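PDB 6ABX: citrate synthase from Metallosphaera sedula, which probably catalyses the condensation of oxaloacetate with acetyl-CoA and water into citrate and CoA, a step of the tricarboxylic acid cycle. Local coordinates for residues Ile34-Leu37 and Ala38-Asn42; Glu45-Tyr48 and Leu49-Gly53; Asp62-Lys65 and Ser66-Glu70; Pro144-His148 and Ser149-Leu153; Val168-Val171 and Ser172-His176. All coordinates share one frame; numbering follows the deposited sequence.

Contact 1: residues Ile34-Leu37 and Ala38-Asn42; sequences IFDL and ASFSN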
loop_
_atom_site.group_PDB
_atom_site.type_symbol
_atom_site.label_atom_id
_atom_site.label_comp_id
_atom_site.label_asym_id
_atom_site.label_seq_id
_atom_site.Cartn_x
_atom_site.Cartn_y
_atom_site.Cartn_z
ATOM N N ILE A 34 -23.930 9.645 -12.630
ATOM C CA ILE A 34 -22.792 9.525 -13.530
ATOM C C ILE A 34 -23.216 9.808 -14.976
ATOM O O ILE A 34 -22.424 10.315 -15.752
ATOM C CB ILE A 34 -22.119 8.153 -13.386
ATOM C CG1 ILE A 34 -20.718 8.141 -14.029
ATOM C CG2 ILE A 34 -23.026 7.075 -13.940
ATOM C CD1 ILE A 34 -19.714 9.084 -13.380
ATOM N N PHE A 35 -24.470 9.484 -15.341
ATOM C CA PHE A 35 -24.982 9.783 -16.662
ATOM C C PHE A 35 -24.942 11.298 -16.969
ATOM O O PHE A 35 -24.501 11.709 -18.069
ATOM C CB PHE A 35 -26.365 9.160 -16.880
ATOM C CG PHE A 35 -26.403 7.649 -16.840
ATOM C CD1 PHE A 35 -26.077 6.895 -17.947
ATOM C CD2 PHE A 35 -26.711 6.982 -15.665
ATOM C CE1 PHE A 35 -26.093 5.503 -17.887
ATOM C CE2 PHE A 35 -26.740 5.590 -15.610
ATOM C CZ PHE A 35 -26.447 4.853 -16.733
ATOM N N ASP A 36 -25.411 12.134 -16.027
ATOM C CA ASP A 36 -25.400 13.557 -16.183
ATOM C C ASP A 36 -23.972 14.112 -16.203
ATOM O O ASP A 36 -23.647 14.966 -17.015
ATOM C CB ASP A 36 -26.196 14.237 -15.054
ATOM C CG ASP A 36 -27.697 14.007 -15.118
ATOM O OD1 ASP A 36 -28.158 13.619 -16.185
ATOM O OD2 ASP A 36 -28.371 14.174 -14.061
ATOM N N LEU A 37 -23.075 13.589 -15.354
ATOM C CA LEU A 37 -21.708 14.101 -15.379
ATOM C C LEU A 37 -21.059 13.737 -16.715
ATOM O O LEU A 37 -20.352 14.521 -17.307
ATOM C CB LEU A 37 -20.918 13.533 -14.198
ATOM C CG LEU A 37 -21.473 13.920 -12.839
ATOM C CD1 LEU A 37 -20.721 13.260 -11.718
ATOM C CD2 LEU A 37 -21.447 15.424 -12.693
ATOM N N ALA A 38 -21.306 12.520 -17.221
ATOM C CA ALA A 38 -20.762 12.157 -18.514
ATOM C C ALA A 38 -21.334 12.993 -19.659
ATOM O O ALA A 38 -20.645 13.329 -20.602
ATOM C CB ALA A 38 -21.022 10.690 -18.733
ATOM N N SER A 39 -22.616 13.326 -19.592
ATOM C CA SER A 39 -23.250 14.152 -20.575
ATOM C C SER A 39 -22.709 15.575 -20.591
ATOM O O SER A 39 -22.583 16.179 -21.676
ATOM C CB SER A 39 -24.740 14.194 -20.391
ATOM O OG SER A 39 -25.301 12.897 -20.563
ATOM N N PHE A 40 -22.560 16.163 -19.403
ATOM C CA PHE A 40 -22.431 17.599 -19.324
ATOM C C PHE A 40 -21.150 18.089 -18.653
ATOM O O PHE A 40 -20.794 19.289 -18.811
ATOM C CB PHE A 40 -23.619 18.174 -18.575
ATOM C CG PHE A 40 -24.960 17.774 -19.125
ATOM C CD1 PHE A 40 -25.311 18.018 -20.442
ATOM C CD2 PHE A 40 -25.857 17.120 -18.322
ATOM C CE1 PHE A 40 -26.530 17.569 -20.938
ATOM C CE2 PHE A 40 -27.102 16.755 -18.788
ATOM C CZ PHE A 40 -27.433 16.979 -20.099
ATOM N N SER A 41 -20.447 17.226 -17.901
ATOM C CA SER A 41 -19.334 17.710 -17.082
ATOM C C SER A 41 -17.978 17.436 -17.761
ATOM O O SER A 41 -17.905 17.142 -19.015
ATOM C CB SER A 41 -19.446 17.090 -15.693
ATOM O OG SER A 41 -18.489 17.682 -14.800
ATOM N N ASN A 42 -16.868 17.636 -17.023
ATOM C CA ASN A 42 -15.566 17.445 -17.573
ATOM C C ASN A 42 -14.630 16.983 -16.445
ATOM O O ASN A 42 -15.023 17.060 -15.261
ATOM C CB ASN A 42 -15.042 18.679 -18.305
ATOM C CG ASN A 42 -15.115 19.892 -17.406
ATOM O OD1 ASN A 42 -14.343 19.996 -16.467
ATOM N ND2 ASN A 42 -16.068 20.772 -17.679
#
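Ser39 folds its hydroxyl back onto the carbonyl of Phe35 one turn earlier. With OG beside its own backbone N (chi1 -63°), it donates to Phe35 O at 2.9 Å. Ser39 N also reaches Phe35 O at 2.9 Å, and the two donors approach from opposite faces of the carbonyl plane. Phe40 swings its ring back along the helix, bringing CD2 to 3.4 Å from Asp36 O, the acceptor of its own backbone N-H, while Ser39 CB lies 3.6 Å above the centre of one ring face. On the buried side, Leu37 CD2 rests 4.0 Å from Ser41 CB. Ser41 N closes the final turn on Leu37 O at 2.8 Å, and its OG hydrogen-bonds Glu45 OE1. Asn42 OD1 then caps Glu45 N, starting helix 43-52. Chemically, Ser39 OG, Ser41 N and Ser41 OG therefore all have partners at the point where helix 34-40 gives way to the N-cap of the next helix.

Contact 2: residues Glu45-Tyr48 and Leu49-Gly53; sequences EVAY and LLWYG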
loop_
_atom_site.group_PDB
_atom_site.type_symbol
_atom_site.label_atom_id
_atom_site.label_comp_id
_atom_site.label_asym_id
_atom_site.label_seq_id
_atom_site.Cartn_x
_atom_site.Cartn_y
_atom_site.Cartn_z
ATOM N N GLU A 45 -13.980 19.500 -13.601
ATOM C CA GLU A 45 -15.147 19.841 -12.808
ATOM C C GLU A 45 -15.497 18.683 -11.852
ATOM O O GLU A 45 -15.897 18.893 -10.695
ATOM C CB GLU A 45 -16.336 20.138 -13.719
ATOM C CG GLU A 45 -17.546 20.530 -12.973
ATOM C CD GLU A 45 -18.720 20.941 -13.845
ATOM O OE1 GLU A 45 -19.486 20.033 -14.279
ATOM O OE2 GLU A 45 -18.831 22.151 -14.112
ATOM N N VAL A 46 -15.418 17.433 -12.341
ATOM C CA VAL A 46 -15.720 16.298 -11.444
ATOM C C VAL A 46 -14.642 16.113 -10.373
ATOM O O VAL A 46 -15.012 15.719 -9.249
ATOM C CB VAL A 46 -15.998 14.994 -12.233
ATOM C CG1 VAL A 46 -16.339 13.861 -11.284
ATOM C CG2 VAL A 46 -17.131 15.177 -13.217
ATOM N N ALA A 47 -13.360 16.337 -10.679
ATOM C CA ALA A 47 -12.296 16.277 -9.660
ATOM C C ALA A 47 -12.583 17.331 -8.576
ATOM O O ALA A 47 -12.525 17.026 -7.374
ATOM C CB ALA A 47 -10.942 16.500 -10.259
ATOM N N TYR A 48 -13.022 18.525 -8.996
ATOM C CA TYR A 48 -13.413 19.564 -8.030
ATOM C C TYR A 48 -14.544 19.042 -7.149
ATOM O O TYR A 48 -14.524 19.259 -5.905
ATOM C CB TYR A 48 -13.845 20.842 -8.752
ATOM C CG TYR A 48 -14.059 22.048 -7.847
ATOM C CD1 TYR A 48 -15.181 22.142 -7.044
ATOM C CD2 TYR A 48 -13.101 23.032 -7.766
ATOM C CE1 TYR A 48 -15.363 23.208 -6.185
ATOM C CE2 TYR A 48 -13.295 24.144 -6.966
ATOM C CZ TYR A 48 -14.398 24.190 -6.123
ATOM O OH TYR A 48 -14.518 25.263 -5.272
ATOM N N LEU A 49 -15.572 18.506 -7.793
ATOM C CA LEU A 49 -16.760 18.000 -7.065
ATOM C C LEU A 49 -16.348 16.953 -6.037
ATOM O O LEU A 49 -16.773 17.010 -4.839
ATOM C CB LEU A 49 -17.750 17.425 -8.057
ATOM C CG LEU A 49 -18.972 16.740 -7.470
ATOM C CD1 LEU A 49 -19.835 17.737 -6.695
ATOM C CD2 LEU A 49 -19.746 16.103 -8.574
ATOM N N LEU A 50 -15.510 15.999 -6.470
ATOM C CA LEU A 50 -15.172 14.907 -5.566
ATOM C C LEU A 50 -14.367 15.421 -4.368
ATOM O O LEU A 50 -14.629 15.020 -3.203
ATOM C CB LEU A 50 -14.419 13.817 -6.357
ATOM C CG LEU A 50 -15.316 12.961 -7.225
ATOM C CD1 LEU A 50 -14.516 12.078 -8.183
ATOM C CD2 LEU A 50 -16.259 12.095 -6.386
ATOM N N TRP A 51 -13.400 16.300 -4.599
ATOM C CA TRP A 51 -12.515 16.780 -3.518
ATOM C C TRP A 51 -13.209 17.795 -2.610
ATOM O O TRP A 51 -13.035 17.712 -1.415
ATOM C CB TRP A 51 -11.222 17.389 -4.051
ATOM C CG TRP A 51 -10.193 16.352 -4.439
ATOM C CD1 TRP A 51 -9.893 15.193 -3.794
ATOM C CD2 TRP A 51 -9.289 16.430 -5.554
ATOM N NE1 TRP A 51 -8.887 14.514 -4.444
ATOM C CE2 TRP A 51 -8.481 15.250 -5.521
ATOM C CE3 TRP A 51 -9.049 17.382 -6.553
ATOM C CZ2 TRP A 51 -7.490 15.003 -6.452
ATOM C CZ3 TRP A 51 -8.066 17.130 -7.474
ATOM C CH2 TRP A 51 -7.299 15.948 -7.425
ATOM N N TYR A 52 -14.015 18.694 -3.183
ATOM C CA TYR A 52 -14.530 19.860 -2.383
ATOM C C TYR A 52 -16.011 19.749 -2.059
ATOM O O TYR A 52 -16.496 20.562 -1.263
ATOM C CB TYR A 52 -14.229 21.155 -3.133
ATOM C CG TYR A 52 -12.765 21.435 -3.340
ATOM C CD1 TYR A 52 -11.911 21.585 -2.255
ATOM C CD2 TYR A 52 -12.201 21.525 -4.613
ATOM C CE1 TYR A 52 -10.564 21.835 -2.424
ATOM C CE2 TYR A 52 -10.852 21.795 -4.787
ATOM C CZ TYR A 52 -10.026 21.928 -3.684
ATOM O OH TYR A 52 -8.692 22.174 -3.829
ATOM N N GLY A 53 -16.741 18.827 -2.670
ATOM C CA GLY A 53 -18.069 18.456 -2.262
ATOM C C GLY A 53 -19.193 19.220 -2.948
ATOM O O GLY A 53 -20.336 18.965 -2.652
#
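Tyr48 and Tyr52, one turn apart, meet in an edge-to-face pair with centroids 4.7 Å apart and planes at 55°. Tyr48 CG lies opposite its backbone N (chi1 -171°) whereas Tyr52 CG lies beside its own (chi1 -62°), which brings the edge of Tyr52, at CD2, over the face of Tyr48. Tyr52 N donates to Tyr48 O at 2.8 Å. The three preceding N-H groups follow the same i to i+4 pattern: Leu49 N to Glu45 O, Leu50 N to Val46 O and Trp51 N to Ala47 O. Gly53, with positive phi, sends its N-H to Leu49 O at 2.8 Å as the helix ends, and Arg30 takes up the carbonyl of Leu50 through NH2. Trp51 NE1 bonds Thr337 OG1, and the Tyr48 hydroxyl has a weak bond with Lys54 NZ. Val46 and Leu50 lie side by side, CG1 to CD1 at 4.0 Å, and both touch Met177; Ala47 CB meets Trp51 CZ3 at 4.1 Å, and both residues pack on Ile334. Helix 43-52 thus lies among helices 58-69, 112-134 and 324-343, and Glu45 reaches the second subunit, whose Tyr364 hydroxyl hydrogen-bonds OE1 and whose Arg370 forms a salt bridge with OE2.

Contact 3: residues Asp62-Lys65 and Ser66-Glu70; sequences DDFK and SRLAE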
loop_
_atom_site.group_PDB
_atom_site.type_symbol
_atom_site.label_atom_id
_atom_site.label_comp_id
_atom_site.label_asym_id
_atom_site.label_seq_id
_atom_site.Cartn_x
_atom_site.Cartn_y
_atom_site.Cartn_z
ATOM N N ASP A 62 -12.085 27.888 -13.136
ATOM C CA ASP A 62 -10.967 28.517 -13.857
ATOM C C ASP A 62 -9.680 28.488 -13.014
ATOM O O ASP A 62 -8.625 28.127 -13.491
ATOM C CB ASP A 62 -11.274 29.971 -14.210
ATOM C CG ASP A 62 -10.225 30.521 -15.161
ATOM O OD1 ASP A 62 -10.061 29.921 -16.271
ATOM O OD2 ASP A 62 -9.531 31.478 -14.768
ATOM N N ASP A 63 -9.774 28.873 -11.739
ATOM C CA ASP A 63 -8.627 28.840 -10.844
ATOM C C ASP A 63 -8.092 27.405 -10.693
ATOM O O ASP A 63 -6.911 27.180 -10.646
ATOM C CB ASP A 63 -8.957 29.408 -9.457
ATOM C CG ASP A 63 -9.163 30.909 -9.493
ATOM O OD1 ASP A 63 -8.952 31.495 -10.576
ATOM O OD2 ASP A 63 -9.529 31.459 -8.444
ATOM N N PHE A 64 -9.003 26.436 -10.526
ATOM C CA PHE A 64 -8.675 25.046 -10.226
ATOM C C PHE A 64 -8.030 24.401 -11.447
ATOM O O PHE A 64 -7.023 23.649 -11.273
ATOM C CB PHE A 64 -9.943 24.287 -9.847
ATOM C CG PHE A 64 -9.757 22.830 -9.529
ATOM C CD1 PHE A 64 -9.051 22.410 -8.396
ATOM C CD2 PHE A 64 -10.279 21.882 -10.377
ATOM C CE1 PHE A 64 -8.946 21.060 -8.096
ATOM C CE2 PHE A 64 -10.138 20.536 -10.098
ATOM C CZ PHE A 64 -9.481 20.129 -8.953
ATOM N N LYS A 65 -8.575 24.695 -12.631
ATOM C CA LYS A 65 -7.987 24.180 -13.930
ATOM C C LYS A 65 -6.538 24.662 -14.053
ATOM O O LYS A 65 -5.653 23.909 -14.374
ATOM C CB LYS A 65 -8.774 24.662 -15.151
ATOM C CG LYS A 65 -10.067 23.908 -15.387
ATOM C CD LYS A 65 -10.975 24.663 -16.343
ATOM C CE LYS A 65 -10.456 24.786 -17.753
ATOM N NZ LYS A 65 -11.370 25.649 -18.538
ATOM N N SER A 66 -6.298 25.921 -13.677
ATOM C CA SER A 66 -4.946 26.504 -13.695
ATOM C C SER A 66 -4.021 25.826 -12.699
ATOM O O SER A 66 -2.898 25.542 -13.015
ATOM C CB SER A 66 -4.975 27.989 -13.453
ATOM O OG SER A 66 -5.572 28.616 -14.556
ATOM N N ARG A 67 -4.520 25.555 -11.502
ATOM C CA ARG A 67 -3.757 24.952 -10.499
ATOM C C ARG A 67 -3.292 23.569 -10.920
ATOM O O ARG A 67 -2.123 23.248 -10.716
ATOM C CB ARG A 67 -4.532 24.868 -9.198
ATOM C CG ARG A 67 -3.680 24.319 -8.071
ATOM C CD ARG A 67 -4.396 24.310 -6.755
ATOM N NE ARG A 67 -3.475 23.858 -5.717
ATOM C CZ ARG A 67 -3.831 23.629 -4.468
ATOM N NH1 ARG A 67 -5.099 23.793 -4.105
ATOM N NH2 ARG A 67 -2.905 23.241 -3.603
ATOM N N LEU A 68 -4.213 22.741 -11.436
ATOM C CA LEU A 68 -3.809 21.418 -11.946
ATOM C C LEU A 68 -2.778 21.554 -13.078
ATOM O O LEU A 68 -1.702 20.874 -13.041
ATOM C CB LEU A 68 -5.038 20.638 -12.439
ATOM C CG LEU A 68 -5.820 19.834 -11.408
ATOM C CD1 LEU A 68 -7.187 19.450 -11.965
ATOM C CD2 LEU A 68 -5.044 18.605 -11.005
ATOM N N ALA A 69 -3.064 22.398 -14.057
ATOM C CA ALA A 69 -2.271 22.493 -15.280
ATOM C C ALA A 69 -0.820 22.878 -14.939
ATOM O O ALA A 69 0.141 22.431 -15.574
ATOM C CB ALA A 69 -2.901 23.470 -16.227
ATOM N N GLU A 70 -0.663 23.750 -13.922
ATOM C CA GLU A 70 0.645 24.226 -13.521
ATOM C C GLU A 70 1.386 23.253 -12.567
ATOM O O GLU A 70 2.517 23.570 -12.162
ATOM C CB GLU A 70 0.509 25.611 -12.881
ATOM C CG GLU A 70 0.044 26.672 -13.830
ATOM C CD GLU A 70 0.948 27.050 -14.988
ATOM O OE1 GLU A 70 0.436 27.669 -15.939
ATOM O OE2 GLU A 70 2.190 26.778 -14.920
HETATM O O HOH W 1 -7.993 28.486 -16.408
#
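Phe64 and Leu68 form the apolar contact of this turn, CE2 of the ring lying 3.7 Å from CD1 of the leucine and CZ almost as close at 3.8 Å. The two side chains start on different courses: the Phe64 ring leaves opposite the backbone N (chi1 179°), whereas Leu68 keeps CG beside its N (chi1 -86°), which leans its CD1 branch back toward the ring. Their backbones are joined by a nearly straight bond, Leu68 N to Phe64 O at 3.0 Å. Arg67, extended from CG to NE, carries its guanidinium end toward the Tyr52 hydroxyl and also touches Ile117. Lys65, by contrast, bends at chi3 (66°) and lays its chain toward Glu44 and Ser147. On the exposed side Ser66 turns OG beside its own N and donates to a water at 3.1 Å. The same water donates to Asp62 O at 3.0 Å, linking hydroxyl and carbonyl across the turn; its approach to Asp62 OD1 is too short to be trusted. Backbone bonds from Arg67 N to Asp63 O and from Ala69 N to Lys65 O flank the central one, with Ser66 N to Asp62 O before them. With an apolar side turned to helices 43-52 and 112-134 and a charged side outward, this is an amphipathic surface helix of the largely helical citrate synthase fold.

Contact 4: residues Pro144-His148 and Ser149-Leu153; sequences PSLSH and SENFL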
loop_
_atom_site.group_PDB
_atom_site.type_symbol
_atom_site.label_atom_id
_atom_site.label_comp_id
_atom_site.label_asym_id
_atom_site.label_seq_id
_atom_site.Cartn_x
_atom_site.Cartn_y
_atom_site.Cartn_z
ATOM N N PRO A 144 0.737 23.516 -20.284
ATOM C CA PRO A 144 -0.167 24.029 -19.267
ATOM C C PRO A 144 -1.282 24.933 -19.810
ATOM O O PRO A 144 -2.271 25.116 -19.112
ATOM C CB PRO A 144 0.786 24.682 -18.245
ATOM C CG PRO A 144 1.940 25.104 -19.087
ATOM C CD PRO A 144 2.104 24.059 -20.164
ATOM N N SER A 145 -1.297 25.226 -21.114
ATOM C CA SER A 145 -2.423 25.907 -21.737
ATOM C C SER A 145 -3.558 24.947 -22.108
ATOM O O SER A 145 -4.651 25.383 -22.457
ATOM C CB SER A 145 -1.972 26.687 -22.977
ATOM O OG SER A 145 -1.672 25.788 -24.030
ATOM N N LEU A 146 -3.307 23.638 -22.024
ATOM C CA LEU A 146 -4.274 22.661 -22.410
ATOM C C LEU A 146 -4.988 22.117 -21.170
ATOM O O LEU A 146 -4.369 21.979 -20.169
ATOM C CB LEU A 146 -3.570 21.520 -23.165
ATOM C CG LEU A 146 -2.868 21.901 -24.464
ATOM C CD1 LEU A 146 -2.240 20.647 -25.095
ATOM C CD2 LEU A 146 -3.893 22.536 -25.406
ATOM N N SER A 147 -6.250 21.739 -21.351
ATOM C CA SER A 147 -6.979 21.041 -20.285
ATOM C C SER A 147 -6.468 19.607 -20.124
ATOM O O SER A 147 -5.656 19.122 -20.873
ATOM C CB SER A 147 -8.447 21.080 -20.537
ATOM O OG SER A 147 -8.894 22.432 -20.304
ATOM N N HIS A 148 -6.895 18.986 -19.029
ATOM C CA HIS A 148 -6.294 17.715 -18.589
ATOM C C HIS A 148 -6.299 16.692 -19.715
ATOM O O HIS A 148 -5.261 16.067 -19.949
ATOM C CB HIS A 148 -7.017 17.190 -17.352
ATOM C CG HIS A 148 -6.525 15.887 -16.877
ATOM N ND1 HIS A 148 -5.538 15.794 -15.930
ATOM C CD2 HIS A 148 -6.858 14.615 -17.238
ATOM C CE1 HIS A 148 -5.311 14.508 -15.684
ATOM N NE2 HIS A 148 -6.088 13.771 -16.474
ATOM N N SER A 149 -7.473 16.397 -20.267
ATOM C CA SER A 149 -7.587 15.275 -21.234
ATOM C C SER A 149 -6.930 15.659 -22.574
ATOM O O SER A 149 -6.278 14.806 -23.199
ATOM C CB SER A 149 -9.034 14.888 -21.396
ATOM O OG SER A 149 -9.556 14.398 -20.160
ATOM N N GLU A 150 -7.072 16.922 -22.972
ATOM C CA GLU A 150 -6.421 17.379 -24.228
ATOM C C GLU A 150 -4.890 17.214 -24.096
ATOM O O GLU A 150 -4.188 16.722 -24.999
ATOM C CB GLU A 150 -6.792 18.823 -24.574
ATOM C CG GLU A 150 -6.194 19.159 -25.933
ATOM C CD GLU A 150 -6.574 20.446 -26.637
ATOM O OE1 GLU A 150 -7.304 21.278 -26.001
ATOM O OE2 GLU A 150 -6.118 20.601 -27.823
ATOM N N ASN A 151 -4.352 17.630 -22.948
ATOM C CA ASN A 151 -2.939 17.534 -22.700
ATOM C C ASN A 151 -2.467 16.071 -22.685
ATOM O O ASN A 151 -1.333 15.768 -23.124
ATOM C CB ASN A 151 -2.536 18.181 -21.375
ATOM C CG ASN A 151 -1.053 18.094 -21.140
ATOM O OD1 ASN A 151 -0.285 18.731 -21.881
ATOM N ND2 ASN A 151 -0.647 17.382 -20.108
ATOM N N PHE A 152 -3.268 15.169 -22.106
ATOM C CA PHE A 152 -2.879 13.780 -21.992
ATOM C C PHE A 152 -2.677 13.188 -23.409
ATOM O O PHE A 152 -1.651 12.546 -23.700
ATOM C CB PHE A 152 -3.954 13.000 -21.212
ATOM C CG PHE A 152 -3.508 11.712 -20.564
ATOM C CD1 PHE A 152 -2.309 11.093 -20.879
ATOM C CD2 PHE A 152 -4.307 11.113 -19.610
ATOM C CE1 PHE A 152 -1.915 9.925 -20.257
ATOM C CE2 PHE A 152 -3.921 9.921 -19.018
ATOM C CZ PHE A 152 -2.707 9.363 -19.293
ATOM N N LEU A 153 -3.598 13.486 -24.303
ATOM C CA LEU A 153 -3.484 13.001 -25.689
ATOM C C LEU A 153 -2.331 13.685 -26.423
ATOM O O LEU A 153 -1.606 13.059 -27.173
ATOM C CB LEU A 153 -4.797 13.195 -26.435
ATOM C CG LEU A 153 -5.949 12.305 -25.960
ATOM C CD1 LEU A 153 -7.224 12.664 -26.689
ATOM C CD2 LEU A 153 -5.614 10.846 -26.128
HETATM O O HOH W 2 -7.591 22.252 -23.804
HETATM O O HOH W 3 -2.635 15.724 -18.803
#
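Leu146 sets its CD2 methyl against the carboxylate of Glu150, 3.6 Å from CD and only slightly farther from either oxygen, the two side chains crossing at about a right angle. Its CB meets Asn151 CB at 3.9 Å. The backbone bonds of the new helix start here, Asn151 N to Ser147 O at 2.9 Å and Phe152 N to His148 O at 3.1 Å. His148 O has a further donor in a water at 2.9 Å, which also accepts from Asn151 ND2. This is the N-terminal turn of helix 148-157, with Ser147 at the N-cap, though its side chain makes no capping bond. Glu44 OE2 accepts from His148 N, placing a carboxylate at the N-terminal end, where the helix dipole would be expected to favour it. Farther out, Asp143 N holds Asn151 OD1 and Arg72 binds Leu146 O. The His148 ring, with CG opposite its backbone N (chi1 177°), stacks on Phe43.

Contact 5: residues Val168-Val171 and Ser172-His176; sequences VLDV and SLMLH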
loop_
_atom_site.group_PDB
_atom_site.type_symbol
_atom_site.label_atom_id
_atom_site.label_comp_id
_atom_site.label_asym_id
_atom_site.label_seq_id
_atom_site.Cartn_x
_atom_site.Cartn_y
_atom_site.Cartn_z
ATOM N N VAL A 168 -14.003 12.007 -25.584
ATOM C CA VAL A 168 -14.085 10.563 -25.263
ATOM C C VAL A 168 -13.113 10.213 -24.135
ATOM O O VAL A 168 -13.497 9.528 -23.185
ATOM C CB VAL A 168 -13.885 9.663 -26.503
ATOM C CG1 VAL A 168 -13.961 8.212 -26.080
ATOM C CG2 VAL A 168 -14.945 9.966 -27.569
ATOM N N LEU A 169 -11.894 10.740 -24.187
ATOM C CA LEU A 169 -10.926 10.468 -23.098
ATOM C C LEU A 169 -11.447 11.065 -21.783
ATOM O O LEU A 169 -11.389 10.421 -20.695
ATOM C CB LEU A 169 -9.542 11.038 -23.392
ATOM C CG LEU A 169 -8.545 10.803 -22.265
ATOM C CD1 LEU A 169 -8.412 9.350 -21.919
ATOM C CD2 LEU A 169 -7.179 11.375 -22.625
ATOM N N ASP A 170 -11.978 12.301 -21.847
ATOM C CA ASP A 170 -12.450 12.995 -20.684
ATOM C C ASP A 170 -13.556 12.174 -19.982
ATOM O O ASP A 170 -13.544 11.941 -18.782
ATOM C CB ASP A 170 -12.945 14.367 -21.113
ATOM C CG ASP A 170 -12.885 15.347 -19.985
ATOM O OD1 ASP A 170 -11.726 15.672 -19.533
ATOM O OD2 ASP A 170 -13.966 15.703 -19.554
ATOM N N VAL A 171 -14.546 11.725 -20.731
ATOM C CA VAL A 171 -15.589 10.889 -20.171
ATOM C C VAL A 171 -15.027 9.565 -19.632
ATOM O O VAL A 171 -15.373 9.172 -18.466
ATOM C CB VAL A 171 -16.698 10.634 -21.199
ATOM C CG1 VAL A 171 -17.711 9.594 -20.697
ATOM C CG2 VAL A 171 -17.399 11.920 -21.577
ATOM N N SER A 172 -14.175 8.863 -20.409
ATOM C CA SER A 172 -13.618 7.652 -19.944
ATOM C C SER A 172 -12.859 7.797 -18.613
ATOM O O SER A 172 -13.025 6.934 -17.723
ATOM C CB SER A 172 -12.738 7.029 -21.006
ATOM O OG SER A 172 -13.435 6.996 -22.224
ATOM N N LEU A 173 -12.110 8.901 -18.409
ATOM C CA LEU A 173 -11.455 9.150 -17.135
ATOM C C LEU A 173 -12.481 9.475 -16.037
ATOM O O LEU A 173 -12.377 8.896 -14.924
ATOM C CB LEU A 173 -10.441 10.291 -17.281
ATOM C CG LEU A 173 -9.255 9.996 -18.197
ATOM C CD1 LEU A 173 -8.453 11.257 -18.447
ATOM C CD2 LEU A 173 -8.393 8.889 -17.604
ATOM N N MET A 174 -13.532 10.288 -16.319
ATOM C CA MET A 174 -14.510 10.629 -15.243
ATOM C C MET A 174 -15.153 9.335 -14.718
ATOM O O MET A 174 -15.390 9.141 -13.506
ATOM C CB MET A 174 -15.645 11.576 -15.742
ATOM C CG MET A 174 -15.186 12.983 -15.998
ATOM S SD MET A 174 -16.545 14.146 -16.495
ATOM C CE MET A 174 -16.724 13.700 -18.200
ATOM N N LEU A 175 -15.402 8.375 -15.613
ATOM C CA LEU A 175 -16.044 7.120 -15.296
ATOM C C LEU A 175 -15.227 6.251 -14.334
ATOM O O LEU A 175 -15.847 5.383 -13.711
ATOM C CB LEU A 175 -16.321 6.298 -16.550
ATOM C CG LEU A 175 -17.378 6.883 -17.487
ATOM C CD1 LEU A 175 -17.556 6.030 -18.736
ATOM C CD2 LEU A 175 -18.695 7.023 -16.785
ATOM N N HIS A 176 -13.917 6.480 -14.234
ATOM C CA HIS A 176 -12.997 5.724 -13.386
ATOM C C HIS A 176 -12.611 6.431 -12.074
ATOM O O HIS A 176 -11.815 5.880 -11.321
ATOM C CB HIS A 176 -11.747 5.353 -14.177
ATOM C CG HIS A 176 -11.980 4.283 -15.191
ATOM N ND1 HIS A 176 -12.443 4.561 -16.457
ATOM C CD2 HIS A 176 -11.794 2.949 -15.131
ATOM C CE1 HIS A 176 -12.554 3.407 -17.131
ATOM N NE2 HIS A 176 -12.217 2.397 -16.320
#
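Val168 O is gripped twice by Ser172, by the backbone N at 2.9 Å and by OG at 2.7 Å, the hydroxyl arriving from above the carbonyl plane. This hydrogen bond from the hydroxyl to the carbonyl four residues earlier sits inside helix 163-174, a buried helix of the citrate synthase fold, and pairs the hydroxyl within the core. One residue on, Leu169 CG meets Leu173 CD1 at 3.8 Å, the chains crossing obliquely. Met174 bends at chi3 (-79°), curling CE back over the preceding turn to 3.9 Å from Val171 CG2 and 3.7 Å from Asp170 OD2. That carboxylate is committed to other partners, OD2 to Phe43 N and OD1 to Ser149 OG. Val171 and Leu175 run side by side, with CG1 and CD1 4.1 Å apart, and pack on helix 261-270, which carries the oxaloacetate-binding Arg262. Farther along, the imidazole of His176 turns back to Ser172: ND1 donates to Ser172 O at 2.8 Å with an N-H...O angle of 170°, the acceptor lying practically in the ring plane.

Overall arrangement
All five contacts are local turns, but their depth differs. Contact 5 is nearest the chain centre and wholly buried; contacts 2 and 4 are mainly buried, contact 1 is partly so, and contact 3 is the most exposed. Chemistry follows depth: contact 5 combines apolar packing with polar groups paired inside the protein, whereas contact 3 has charged side chains and a water bridge on its outer side. Contacts 1 and 2 lie on successive helices, as do 2 and 3, and 4 and 5. Aromatic packing joins contact 2 to contact 3 through Phe64. Contacts 1 and 2 also touch the second subunit, whereas 3, 4 and 5 do not.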